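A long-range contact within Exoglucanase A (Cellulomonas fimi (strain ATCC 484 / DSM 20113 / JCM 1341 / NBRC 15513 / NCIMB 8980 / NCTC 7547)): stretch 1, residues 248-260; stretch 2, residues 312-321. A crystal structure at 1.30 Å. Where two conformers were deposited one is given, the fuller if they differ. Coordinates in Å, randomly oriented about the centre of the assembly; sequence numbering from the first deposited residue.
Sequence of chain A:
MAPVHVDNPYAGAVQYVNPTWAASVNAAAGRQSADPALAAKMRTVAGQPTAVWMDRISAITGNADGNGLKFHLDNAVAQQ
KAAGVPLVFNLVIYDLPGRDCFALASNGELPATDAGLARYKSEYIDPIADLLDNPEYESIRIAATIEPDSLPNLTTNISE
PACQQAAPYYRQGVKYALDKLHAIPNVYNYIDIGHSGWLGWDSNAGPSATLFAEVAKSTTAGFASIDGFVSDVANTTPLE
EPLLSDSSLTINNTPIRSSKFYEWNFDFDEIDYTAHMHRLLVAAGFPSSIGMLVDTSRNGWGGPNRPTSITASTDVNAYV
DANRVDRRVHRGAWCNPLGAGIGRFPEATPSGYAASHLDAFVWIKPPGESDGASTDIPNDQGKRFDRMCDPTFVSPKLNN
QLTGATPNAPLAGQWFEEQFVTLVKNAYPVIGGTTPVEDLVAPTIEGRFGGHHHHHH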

ATOM      1  N   SER A 248     -19.368   4.869  16.697  0.55 12.53           N
ATOM      2  CA  SER A 248     -19.903   5.638  17.810  0.55 14.03           C
ATOM      3  C   SER A 248     -20.723   4.785  18.771  0.55 12.81           C
ATOM      4  O   SER A 248     -21.262   5.320  19.744  0.55 14.07           O
ATOM      5  CB  SER A 248     -20.747   6.811  17.294  0.55 15.93           C
ATOM      6  OG  SER A 248     -19.978   7.669  16.467  0.55 17.53           O
ATOM      7  N   LEU A 249     -20.830   3.480  18.521  1.00 10.94           N
ATOM      8  CA  LEU A 249     -21.616   2.610  19.385  1.00 10.97           C
ATOM      9  C   LEU A 249     -21.082   2.638  20.807  1.00 10.95           C
ATOM     10  O   LEU A 249     -19.872   2.551  21.038  1.00 10.00           O
ATOM     11  CB  LEU A 249     -21.580   1.177  18.851  1.00 11.10           C
ATOM     12  CG  LEU A 249     -22.434   0.180  19.631  1.00 11.52           C
ATOM     13  CD1 LEU A 249     -23.898   0.553  19.482  1.00 12.24           C
ATOM     14  CD2 LEU A 249     -22.160  -1.247  19.170  1.00 11.08           C
ATOM     15  N   THR A 250     -21.991   2.796  21.755  1.00 13.21           N
ATOM     16  CA  THR A 250     -21.659   2.731  23.164  1.00 15.10           C
ATOM     17  C   THR A 250     -22.422   1.570  23.773  1.00 16.79           C
ATOM     18  O   THR A 250     -23.574   1.318  23.409  1.00 18.33           O
ATOM     19  CB  THR A 250     -21.962   4.059  23.885  1.00 16.46           C
ATOM     20  OG1 THR A 250     -23.363   4.349  23.818  1.00 19.04           O
ATOM     21  CG2 THR A 250     -21.184   5.204  23.238  1.00 16.68           C
ATOM     22  N   ILE A 251     -21.750   0.835  24.653  1.00 16.40           N
ATOM     23  CA  ILE A 251     -22.321  -0.297  25.369  1.00 16.90           C
ATOM     24  C   ILE A 251     -22.241   0.042  26.845  1.00 17.36           C
ATOM     25  O   ILE A 251     -21.140   0.192  27.390  1.00 18.03           O
ATOM     26  CB  ILE A 251     -21.547  -1.592  25.078  1.00 17.45           C
ATOM     27  CG1 ILE A 251     -21.577  -1.920  23.583  1.00 17.51           C
ATOM     28  CG2 ILE A 251     -22.120  -2.743  25.897  1.00 18.58           C
ATOM     29  CD1 ILE A 251     -20.673  -3.078  23.210  1.00 17.46           C
ATOM     30  N   ASN A 252     -23.403   0.170  27.487  0.56 17.31           N
ATOM     31  CA  ASN A 252     -23.494   0.531  28.899  0.56 18.24           C
ATOM     32  C   ASN A 252     -22.672   1.782  29.207  0.56 17.83           C
ATOM     33  O   ASN A 252     -21.863   1.818  30.137  0.56 18.38           O
ATOM     34  CB  ASN A 252     -23.128  -0.646  29.808  0.56 19.62           C
ATOM     35  CG  ASN A 252     -24.205  -1.715  29.832  0.56 20.66           C
ATOM     36  OD1 ASN A 252     -25.221  -1.607  29.142  0.56 20.58           O
ATOM     37  ND2 ASN A 252     -23.990  -2.755  30.631  0.56 21.78           N
ATOM     38  N   ASN A 253     -22.885   2.819  28.393  1.00 16.33           N
ATOM     39  CA  ASN A 253     -22.221   4.117  28.556  1.00 16.42           C
ATOM     40  C   ASN A 253     -20.701   4.027  28.391  1.00 15.94           C
ATOM     41  O   ASN A 253     -19.959   4.825  28.966  1.00 18.21           O
ATOM     42  CB  ASN A 253     -22.613   4.800  29.876  1.00 16.43           C
ATOM     43  CG  ASN A 253     -22.342   6.298  29.878  1.00 17.49           C
ATOM     44  OD1 ASN A 253     -22.506   6.973  28.863  1.00 17.96           O
ATOM     45  ND2 ASN A 253     -21.923   6.821  31.027  1.00 18.07           N
ATOM     46  N   THR A 254     -20.215   3.063  27.608  1.00 14.74           N
ATOM     47  CA  THR A 254     -18.789   2.965  27.288  1.00 13.41           C
ATOM     48  C   THR A 254     -18.634   2.875  25.777  1.00 11.83           C
ATOM     49  O   THR A 254     -19.161   1.928  25.157  1.00 12.38           O
ATOM     50  CB  THR A 254     -18.139   1.759  27.968  1.00 15.21           C
ATOM     51  OG1 THR A 254     -18.403   1.815  29.371  1.00 17.10           O
ATOM     52  CG2 THR A 254     -16.629   1.776  27.754  1.00 15.77           C
ATOM     53  N   PRO A 255     -17.951   3.823  25.139  1.00 11.03           N
ATOM     54  CA  PRO A 255     -17.789   3.763  23.678  1.00 10.10           C
ATOM     55  C   PRO A 255     -16.897   2.597  23.280  1.00 10.16           C
ATOM     56  O   PRO A 255     -15.829   2.391  23.858  1.00 10.79           O
ATOM     57  CB  PRO A 255     -17.135   5.112  23.338  1.00 11.62           C
ATOM     58  CG  PRO A 255     -17.399   5.994  24.546  1.00 13.70           C
ATOM     59  CD  PRO A 255     -17.389   5.057  25.714  1.00 12.91           C
ATOM     60  N   ILE A 256     -17.331   1.833  22.273  1.00  9.94           N
ATOM     61  CA  ILE A 256     -16.477   0.748  21.800  1.00  9.14           C
ATOM     62  C   ILE A 256     -15.171   1.271  21.225  1.00  8.32           C
ATOM     63  O   ILE A 256     -14.169   0.547  21.219  1.00  9.71           O
ATOM     64  CB  ILE A 256     -17.193  -0.218  20.825  1.00  8.93           C
ATOM     65  CG1 ILE A 256     -17.505   0.466  19.485  1.00  8.65           C
ATOM     66  CG2 ILE A 256     -18.434  -0.811  21.485  1.00 11.28           C
ATOM     67  CD1 ILE A 256     -17.855  -0.512  18.360  1.00  9.65           C
ATOM     68  N   ARG A 257     -15.142   2.522  20.750  1.00  7.85           N
ATOM     69  CA  ARG A 257     -13.885   3.076  20.249  1.00  8.81           C
ATOM     70  C   ARG A 257     -12.840   3.232  21.349  1.00  8.72           C
ATOM     71  O   ARG A 257     -11.647   3.317  21.042  1.00  9.35           O
ATOM     72  CB  ARG A 257     -14.116   4.412  19.532  1.00  9.55           C
ATOM     73  CG  ARG A 257     -14.584   5.522  20.453  1.00 10.82           C
ATOM     74  CD  ARG A 257     -14.769   6.846  19.703  1.00 12.98           C
ATOM     75  NE  ARG A 257     -15.307   7.904  20.558  1.00 14.49           N
ATOM     76  CZ  ARG A 257     -14.637   8.998  20.920  1.00 15.28           C
ATOM     77  NH1 ARG A 257     -13.394   9.191  20.503  1.00 16.08           N
ATOM     78  NH2 ARG A 257     -15.213   9.905  21.703  1.00 16.04           N
ATOM     79  N   SER A 258     -13.253   3.247  22.618  1.00  8.73           N
ATOM     80  CA  SER A 258     -12.300   3.325  23.719  1.00  9.32           C
ATOM     81  C   SER A 258     -11.633   1.991  24.019  1.00  9.35           C
ATOM     82  O   SER A 258     -10.801   1.925  24.931  1.00 10.89           O
ATOM     83  CB  SER A 258     -12.974   3.860  24.980  1.00 11.52           C
ATOM     84  OG  SER A 258     -13.833   2.893  25.549  1.00 11.10           O
ATOM     85  N   SER A 259     -11.980   0.938  23.284  1.00  8.49           N
ATOM     86  CA  SER A 259     -11.311  -0.345  23.421  1.00  9.09           C
ATOM     87  C   SER A 259      -9.805  -0.200  23.203  1.00  9.95           C
ATOM     88  O   SER A 259      -9.326   0.713  22.524  1.00  9.81           O
ATOM     89  CB  SER A 259     -11.868  -1.327  22.390  1.00  9.65           C
ATOM     90  OG  SER A 259     -11.691  -0.842  21.065  1.00  9.82           O
ATOM     91  N   LYS A 260      -9.061  -1.152  23.772  1.00  9.88           N
ATOM     92  CA  LYS A 260      -7.614  -1.218  23.588  1.00 10.27           C
ATOM     93  C   LYS A 260      -7.233  -1.217  22.110  1.00  9.24           C
ATOM     94  O   LYS A 260      -6.235  -0.604  21.713  1.00 10.59           O
ATOM     95  CB  LYS A 260      -7.092  -2.479  24.287  1.00 11.57           C
ATOM     96  CG  LYS A 260      -5.580  -2.632  24.349  1.00 12.80           C
ATOM     97  CD  LYS A 260      -5.192  -3.945  25.040  1.00 14.03           C
ATOM     98  CE  LYS A 260      -3.697  -4.000  25.328  1.00 15.55           C
ATOM     99  NZ  LYS A 260      -3.297  -5.199  26.124  1.00 18.04           N
ATOM    100  N   ALA A 312     -22.204 -11.349  21.264  1.00 18.36           N
ATOM    101  CA  ALA A 312     -22.690 -10.402  22.255  1.00 18.60           C
ATOM    102  C   ALA A 312     -21.727 -10.322  23.430  1.00 19.50           C
ATOM    103  O   ALA A 312     -21.154 -11.332  23.854  1.00 19.45           O
ATOM    104  CB  ALA A 312     -24.070 -10.831  22.754  1.00 17.84           C
ATOM    105  N   SER A 313     -21.544  -9.111  23.954  1.00 20.20           N
ATOM    106  CA  SER A 313     -20.750  -8.914  25.157  1.00 21.57           C
ATOM    107  C   SER A 313     -21.121  -7.586  25.800  1.00 23.82           C
ATOM    108  O   SER A 313     -21.468  -6.623  25.110  1.00 24.39           O
ATOM    109  CB  SER A 313     -19.248  -8.940  24.865  1.00 21.34           C
ATOM    110  OG  SER A 313     -18.516  -8.694  26.052  1.00 22.37           O
ATOM    111  N   THR A 314     -21.039  -7.554  27.131  1.00 24.81           N
ATOM    112  CA  THR A 314     -21.211  -6.343  27.926  1.00 26.43           C
ATOM    113  C   THR A 314     -19.918  -5.553  28.082  1.00 26.59           C
ATOM    114  O   THR A 314     -19.960  -4.407  28.546  1.00 28.52           O
ATOM    115  CB  THR A 314     -21.771  -6.694  29.315  1.00 28.76           C
ATOM    116  OG1 THR A 314     -20.886  -7.603  29.985  1.00 30.68           O
ATOM    117  CG2 THR A 314     -23.141  -7.340  29.195  1.00 29.56           C
ATOM    118  N   ASP A 315     -18.782  -6.139  27.715  1.00 23.73           N
ATOM    119  CA  ASP A 315     -17.467  -5.546  27.905  1.00 21.36           C
ATOM    120  C   ASP A 315     -16.944  -5.077  26.553  1.00 17.28           C
ATOM    121  O   ASP A 315     -16.934  -5.854  25.592  1.00 16.28           O
ATOM    122  CB  ASP A 315     -16.521  -6.596  28.486  1.00 22.67           C
ATOM    123  CG  ASP A 315     -15.115  -6.086  28.640  1.00 24.87           C
ATOM    124  OD1 ASP A 315     -14.857  -5.360  29.619  1.00 27.15           O
ATOM    125  OD2 ASP A 315     -14.264  -6.403  27.784  1.00 23.94           O
ATOM    126  N   VAL A 316     -16.508  -3.812  26.474  1.00 15.31           N
ATOM    127  CA  VAL A 316     -16.176  -3.246  25.163  1.00 15.21           C
ATOM    128  C   VAL A 316     -14.976  -3.949  24.538  1.00 13.90           C
ATOM    129  O   VAL A 316     -14.922  -4.127  23.318  1.00 13.41           O
ATOM    130  CB  VAL A 316     -16.020  -1.707  25.181  1.00 17.02           C
ATOM    131  CG1 VAL A 316     -17.299  -1.025  25.646  1.00 18.37           C
ATOM    132  CG2 VAL A 316     -14.818  -1.267  26.000  1.00 18.60           C
ATOM    133  N   ASN A 317     -14.005  -4.371  25.350  1.00 12.18           N
ATOM    134  CA  ASN A 317     -12.831  -5.024  24.781  1.00 12.80           C
ATOM    135  C   ASN A 317     -13.163  -6.417  24.269  1.00 12.02           C
ATOM    136  O   ASN A 317     -12.732  -6.799  23.177  1.00 12.05           O
ATOM    137  CB  ASN A 317     -11.694  -5.054  25.798  1.00 13.59           C
ATOM    138  CG  ASN A 317     -10.922  -3.765  25.818  1.00 14.32           C
ATOM    139  OD1 ASN A 317     -10.305  -3.391  24.822  1.00 14.08           O
ATOM    140  ND2 ASN A 317     -10.983  -3.050  26.935  1.00 15.41           N
ATOM    141  N   ALA A 318     -13.940  -7.187  25.038  1.00 12.41           N
ATOM    142  CA  ALA A 318     -14.385  -8.489  24.556  1.00 13.15           C
ATOM    143  C   ALA A 318     -15.243  -8.334  23.309  1.00 11.88           C
ATOM    144  O   ALA A 318     -15.127  -9.122  22.361  1.00 12.14           O
ATOM    145  CB  ALA A 318     -15.161  -9.214  25.659  1.00 14.33           C
ATOM    146  N   TYR A 319     -16.101  -7.314  23.289  1.00 12.44           N
ATOM    147  CA  TYR A 319     -16.951  -7.074  22.127  1.00 11.13           C
ATOM    148  C   TYR A 319     -16.109  -6.765  20.901  1.00 10.12           C
ATOM    149  O   TYR A 319     -16.315  -7.347  19.830  1.00 10.41           O
ATOM    150  CB  TYR A 319     -17.900  -5.914  22.422  1.00 11.28           C
ATOM    151  CG  TYR A 319     -18.913  -5.645  21.335  1.00 11.03           C
ATOM    152  CD1 TYR A 319     -20.115  -6.339  21.295  1.00 11.94           C
ATOM    153  CD2 TYR A 319     -18.677  -4.683  20.358  1.00 11.12           C
ATOM    154  CE1 TYR A 319     -21.051  -6.090  20.306  1.00 11.77           C
ATOM    155  CE2 TYR A 319     -19.609  -4.426  19.364  1.00 10.21           C
ATOM    156  CZ  TYR A 319     -20.800  -5.133  19.346  1.00 10.83           C
ATOM    157  OH  TYR A 319     -21.742  -4.898  18.367  1.00 12.53           O
ATOM    158  N   VAL A 320     -15.163  -5.834  21.036  1.00 10.11           N
ATOM    159  CA  VAL A 320     -14.331  -5.468  19.895  1.00  8.54           C
ATOM    160  C   VAL A 320     -13.462  -6.643  19.471  1.00  8.64           C
ATOM    161  O   VAL A 320     -13.349  -6.945  18.280  1.00  9.70           O
ATOM    162  CB  VAL A 320     -13.513  -4.203  20.208  1.00  9.07           C
ATOM    163  CG1 VAL A 320     -12.366  -4.040  19.214  1.00  9.86           C
ATOM    164  CG2 VAL A 320     -14.426  -2.985  20.200  1.00  9.96           C
ATOM    165  N   ASP A 321     -12.859  -7.342  20.438  1.00  9.58           N
ATOM    166  CA  ASP A 321     -11.918  -8.402  20.092  1.00 10.91           C
ATOM    167  C   ASP A 321     -12.611  -9.603  19.457  1.00 11.66           C
ATOM    168  O   ASP A 321     -12.003 -10.303  18.637  1.00 12.01           O
ATOM    169  CB  ASP A 321     -11.099  -8.801  21.321  1.00 11.59           C
ATOM    170  CG  ASP A 321     -10.117  -7.717  21.746  1.00 12.70           C
ATOM    171  OD1 ASP A 321      -9.879  -6.771  20.953  1.00 12.41           O
ATOM    172  OD2 ASP A 321      -9.586  -7.808  22.877  1.00 14.68           O
TER
HETATM  173  O   HOH W   1     -19.407  -1.377  28.679  1.00 26.48           O
HETATM  174  O   HOH W   2     -10.617  -0.161  26.936  1.00 18.60           O

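Stretch 1 folds back on itself as a tight hairpin, held by I251 N to T254 O (2.9 Å), T254 N to I251 O (3.0 Å) and I256 N to L249 O (2.9 Å), then enters a 3-10 segment at I256. Against it lies the first part of the helix that begins at V316 in stretch 2. D315 caps that helix: its OD2 accepts from A318 N at 2.9 Å with an N-H...acceptor angle of 165°. Together the stretches bury 563 Å².

L249 makes the first contact, its CD2 lying 4.1 Å from Y319 CE2, oblique to the ring. I251 does more. Its CD1 sits 3.8 Å from the centroid of the Y319 ring and 17° off the ring normal, so the methyl rests over one face in a CH-pi contact; its CB also approaches V316 CG1 at 4.3 Å. Water 1 links the backbones here, donating to I251 O (2.7 Å) and T314 O (3.1 Å).

T254 turns its methyl inward, with CG2 3.6 Å from V316 CG1. V316, the residue most covered in this contact, is met again by I256, whose CG2 lies 4.3 Å from V316 CG1. The same I256 CG2 reaches Y319 CD2 at 4.0 Å, while I256 CB meets V320 CG2 at 4.0 Å. The side chain of I256 thus packs against three helix residues, and I256 O also lies 3.7 Å from V320 CG2.

S258 OG and S259 OG are turned to their own backbone, donating to P255 O (2.7 Å) and I256 O (2.8 Å) respectively. S259 OG nevertheless packs 3.6 Å from V320 CG2. Beyond it comes the one direct hydrogen bond between the stretches: K260 N donates to N317 OD1 at 2.8 Å and 160°. That amide's other end is used too, N317 ND2 donating to water 2 (2.9 Å), which donates to S258 O (2.9 Å).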